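Local coordinates for uncharacterized protein conserved in bacteria (Streptococcus suis, PDB 4FZ4) that probably binds glycosaminoglycans through this helical domain of a streptococcal surface antigen, mediating attachment of the bacterium to host cells, at residues K81-N84 and Y85-V89; K142-V145 and A146-E149. All coordinates share one frame; numbering follows the deposited sequence.

Contact 1: K81-N84 and Y85-V89; sequences KVEN and YIRQV
Glu83 and Arg87 form an i/i+4 salt bridge on one turn of alpha-helix 66-95, in an all-helical GAG-binding domain. The guanidinium comes side-on: NE and NH2 both point at Glu83 OE2, at 2.7 Å from NE and 2.9 Å from NH2. That oxygen lies in the guanidinium plane, yet the carboxylate stands perpendicular to it, the planes being 90° apart. NE meets OE2 from above the carboxylate plane, whereas OE2 receives NH2 on its anti lone pair, the one away from OE1. The Glu83 chain bends at CB-CG (chi2 66°), and Arg87 reaches it with an extended chain. Outside partners fix both groups: Tyr29 OH bonds Glu83 OE1, and Val26 O accepts a hydrogen bond from Arg87 NH1.

One residue before this pair, Val82 CG1 lies alongside Ile86 CD1 at 3.9 Å, both side chains pointing the same way. The Asn84 and Gln88 amides, their planes 71° apart, meet through a Gln88 NE2 to Asn84 OD1 hydrogen bond whose 2.5 Å length is doubtful. Lys81 slants across Tyr85, whose hydroxyl is bonded to Ser135 of helix 123-152. Lys81 O sits over one ring face and accepts the Tyr85 N-H, while Lys81 CD lies 3.6 Å from Tyr85 CE1.

Contact 2: K142-V145 and A146-E149; sequences KQRV and AELE
Lys142 O accepts the Ala146 N-H, Arg144 O that of Leu148 and Val145 O that of Glu149, so regular i/i+4 alpha-helical bonding runs through 142-149; the Arg144-Leu148 bond is 2.7 Å from O to N.

Of the side chains, Arg144 makes the principal contacts, touching both Glu147 and Leu148. Its chain folds at CB-CG (chi2 -63°) and again at CG-CD (chi3 98°), which swings the guanidinium along the helix toward the following turn. There Glu147 OE1 lies at the guanidinium edge, 3.2 Å from Arg144 NH2, in an i/i+3 salt bridge. NH2 approaches nearly along the C-O axis of OE1, with an N-H...O angle of 152°. A second bond to the same oxygen, from Arg144 NE, is weak at 3.4 Å. The two side chains cross at about a right angle; both Arg144 nitrogens turn to OE1, with the planes of the flat groups steeply inclined.

Leu148 occupies a different side of Arg144. Its CG lies over one guanidinium face; CD1 comes nearest to Arg144 CD, at 3.6 Å, and CD2 nearest to Arg144 NH1, at 3.5 Å. That same NH1 forms a salt bridge with Asp99 in the loop between helices 66-95 and 100-110. With one carboxylate at NH2 and another at NH1, the rotation of the guanidinium is probably restricted, and its positive charge is probably stabilised by both acids. Val145, Leu148 and Glu149 also touch Tyr96, bringing the loop after helix 66-95 against this turn.

Such an i/i+3 Arg-Glu pair, with leucine under the guanidinium, is a surface salt bridge on an amphipathic alpha-helix, here near the C-terminal end of helix 123-152.

How the contacts relate
From the N terminus, the chain meets contact 1 within helix 66-95, then passes through the Tyr96-Asp99 loop and helix 100-110 before reaching contact 2 in helix 123-152. The contacts are in series, neither nesting nor crossing; each spans consecutive helical turns and closes no long loop. Contact 1 lies near the middle of the chain, its centre about 6 Å from the chain's centre, whereas contact 2 is a surface contact whose centre is about 22 Å away from it. Their own centres are about 17 Å apart. The two touch where Gln88 OE1 and Lys142 NZ come within 3.2 Å, a packing contact that joins the two helices directly.

Contact 1: K81-N84 and Y85-V89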
# COMPACT_ATOMS: atom_id res chain seq x y z
N LYS A 81 -1.35 -0.29 -1.36
CA LYS A 81 -2.38 0.27 -0.48
C LYS A 81 -1.75 0.96 0.73
O LYS A 81 -2.13 2.08 1.08
CB LYS A 81 -3.33 -0.83 -0.01
CG LYS A 81 -4.67 -0.81 -0.72
CD LYS A 81 -5.32 0.56 -0.57
CE LYS A 81 -6.60 0.69 -1.38
NZ LYS A 81 -7.13 2.09 -1.33
N VAL A 82 -0.79 0.29 1.36
CA VAL A 82 -0.13 0.86 2.53
C VAL A 82 0.53 2.20 2.20
O VAL A 82 0.32 3.18 2.90
CB VAL A 82 0.91 -0.14 3.11
CG1 VAL A 82 1.72 0.51 4.23
CG2 VAL A 82 0.18 -1.36 3.66
N GLU A 83 1.31 2.24 1.12
CA GLU A 83 1.97 3.47 0.71
C GLU A 83 0.89 4.53 0.49
O GLU A 83 1.08 5.71 0.79
CB GLU A 83 2.73 3.22 -0.60
CG GLU A 83 3.15 4.47 -1.34
CD GLU A 83 4.19 5.30 -0.60
OE1 GLU A 83 4.52 4.97 0.56
OE2 GLU A 83 4.67 6.30 -1.18
N ASN A 84 -0.25 4.09 -0.02
CA ASN A 84 -1.37 4.99 -0.30
C ASN A 84 -1.96 5.52 1.01
O ASN A 84 -2.10 6.73 1.20
CB ASN A 84 -2.43 4.23 -1.10
CG ASN A 84 -3.47 5.15 -1.71
OD1 ASN A 84 -3.94 6.08 -1.06
ND2 ASN A 84 -3.83 4.89 -2.96
N TYR A 85 -2.33 4.61 1.92
CA TYR A 85 -2.86 5.00 3.21
C TYR A 85 -1.93 5.98 3.91
O TYR A 85 -2.36 7.01 4.42
CB TYR A 85 -3.03 3.78 4.12
CG TYR A 85 -4.14 2.85 3.70
CD1 TYR A 85 -5.11 3.26 2.77
CD2 TYR A 85 -4.28 1.59 4.29
CE1 TYR A 85 -6.17 2.44 2.44
CE2 TYR A 85 -5.35 0.76 3.96
CZ TYR A 85 -6.30 1.20 3.03
OH TYR A 85 -7.40 0.43 2.73
N ILE A 86 -0.64 5.66 3.93
CA ILE A 86 0.31 6.53 4.60
C ILE A 86 0.44 7.91 3.93
O ILE A 86 0.54 8.92 4.62
CB ILE A 86 1.69 5.85 4.75
CG1 ILE A 86 1.53 4.62 5.67
CG2 ILE A 86 2.69 6.80 5.41
CD1 ILE A 86 2.81 3.84 5.88
N ARG A 87 0.41 7.95 2.60
CA ARG A 87 0.48 9.23 1.92
C ARG A 87 -0.71 10.07 2.32
O ARG A 87 -0.59 11.28 2.48
CB ARG A 87 0.49 9.06 0.39
CG ARG A 87 1.87 8.78 -0.19
CD ARG A 87 1.87 8.83 -1.71
NE ARG A 87 2.95 8.01 -2.25
CZ ARG A 87 3.26 7.92 -3.54
NH1 ARG A 87 2.57 8.61 -4.44
NH2 ARG A 87 4.24 7.12 -3.93
N GLN A 88 -1.87 9.43 2.50
CA GLN A 88 -3.09 10.15 2.88
C GLN A 88 -3.02 10.71 4.30
O GLN A 88 -3.34 11.87 4.53
CB GLN A 88 -4.32 9.24 2.75
CG GLN A 88 -4.72 8.92 1.29
CD GLN A 88 -5.88 7.93 1.23
OE1 GLN A 88 -6.98 8.21 1.71
NE2 GLN A 88 -5.63 6.76 0.64
N VAL A 89 -2.58 9.89 5.25
CA VAL A 89 -2.47 10.34 6.64
C VAL A 89 -1.44 11.46 6.75
O VAL A 89 -1.66 12.44 7.45
CB VAL A 89 -2.05 9.19 7.56
CG1 VAL A 89 -1.95 9.69 8.99
CG2 VAL A 89 -3.04 8.06 7.44

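Contact 2: K142-V145 and A146-E149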
# COMPACT_ATOMS: atom_id res chain seq x y z
N LYS A 142 -10.68 8.73 8.81
CA LYS A 142 -11.53 9.49 7.91
C LYS A 142 -12.81 10.02 8.55
O LYS A 142 -13.34 11.05 8.12
CB LYS A 142 -11.84 8.67 6.65
CG LYS A 142 -10.64 8.62 5.71
CD LYS A 142 -10.91 7.83 4.45
CE LYS A 142 -9.70 7.89 3.50
NZ LYS A 142 -9.87 6.93 2.36
N GLN A 143 -13.31 9.33 9.56
CA GLN A 143 -14.49 9.81 10.26
C GLN A 143 -14.06 11.07 11.01
O GLN A 143 -14.79 12.05 11.05
CB GLN A 143 -14.99 8.79 11.27
CG GLN A 143 -15.67 7.59 10.65
CD GLN A 143 -16.70 6.99 11.58
OE1 GLN A 143 -16.48 6.88 12.79
NE2 GLN A 143 -17.84 6.59 11.01
N ARG A 144 -12.87 11.02 11.60
CA ARG A 144 -12.32 12.15 12.34
C ARG A 144 -12.29 13.36 11.42
O ARG A 144 -12.94 14.38 11.67
CB ARG A 144 -10.90 11.84 12.80
CG ARG A 144 -10.59 12.16 14.24
CD ARG A 144 -10.71 13.64 14.57
NE ARG A 144 -11.99 13.97 15.18
CZ ARG A 144 -12.21 15.07 15.90
NH1 ARG A 144 -11.23 15.94 16.09
NH2 ARG A 144 -13.41 15.29 16.42
N VAL A 145 -11.51 13.24 10.36
CA VAL A 145 -11.37 14.28 9.36
C VAL A 145 -12.72 14.87 8.91
O VAL A 145 -12.86 16.08 8.77
CB VAL A 145 -10.64 13.73 8.12
CG1 VAL A 145 -10.72 14.73 6.99
CG2 VAL A 145 -9.19 13.44 8.48
N ALA A 146 -13.69 14.00 8.68
CA ALA A 146 -15.01 14.44 8.25
C ALA A 146 -15.56 15.41 9.28
O ALA A 146 -16.01 16.50 8.94
CB ALA A 146 -15.94 13.24 8.07
N GLU A 147 -15.53 14.99 10.54
CA GLU A 147 -16.03 15.82 11.63
C GLU A 147 -15.21 17.10 11.68
O GLU A 147 -15.74 18.19 11.85
CB GLU A 147 -15.89 15.07 12.96
CG GLU A 147 -16.30 13.62 12.86
CD GLU A 147 -16.25 12.88 14.18
OE1 GLU A 147 -15.33 13.18 14.99
OE2 GLU A 147 -17.11 12.00 14.40
N LEU A 148 -13.89 16.95 11.53
CA LEU A 148 -13.00 18.10 11.56
C LEU A 148 -13.29 19.10 10.45
O LEU A 148 -13.23 20.31 10.66
CB LEU A 148 -11.55 17.64 11.44
CG LEU A 148 -10.97 17.17 12.76
CD1 LEU A 148 -9.62 16.47 12.54
CD2 LEU A 148 -10.82 18.37 13.66
N GLU A 149 -13.60 18.58 9.26
CA GLU A 149 -13.91 19.44 8.13
C GLU A 149 -15.24 20.11 8.43
O GLU A 149 -15.47 21.26 8.07
CB GLU A 149 -14.00 18.60 6.85
CG GLU A 149 -13.53 19.33 5.59
CD GLU A 149 -13.44 18.42 4.39
OE1 GLU A 149 -12.85 17.33 4.53
OE2 GLU A 149 -13.96 18.78 3.30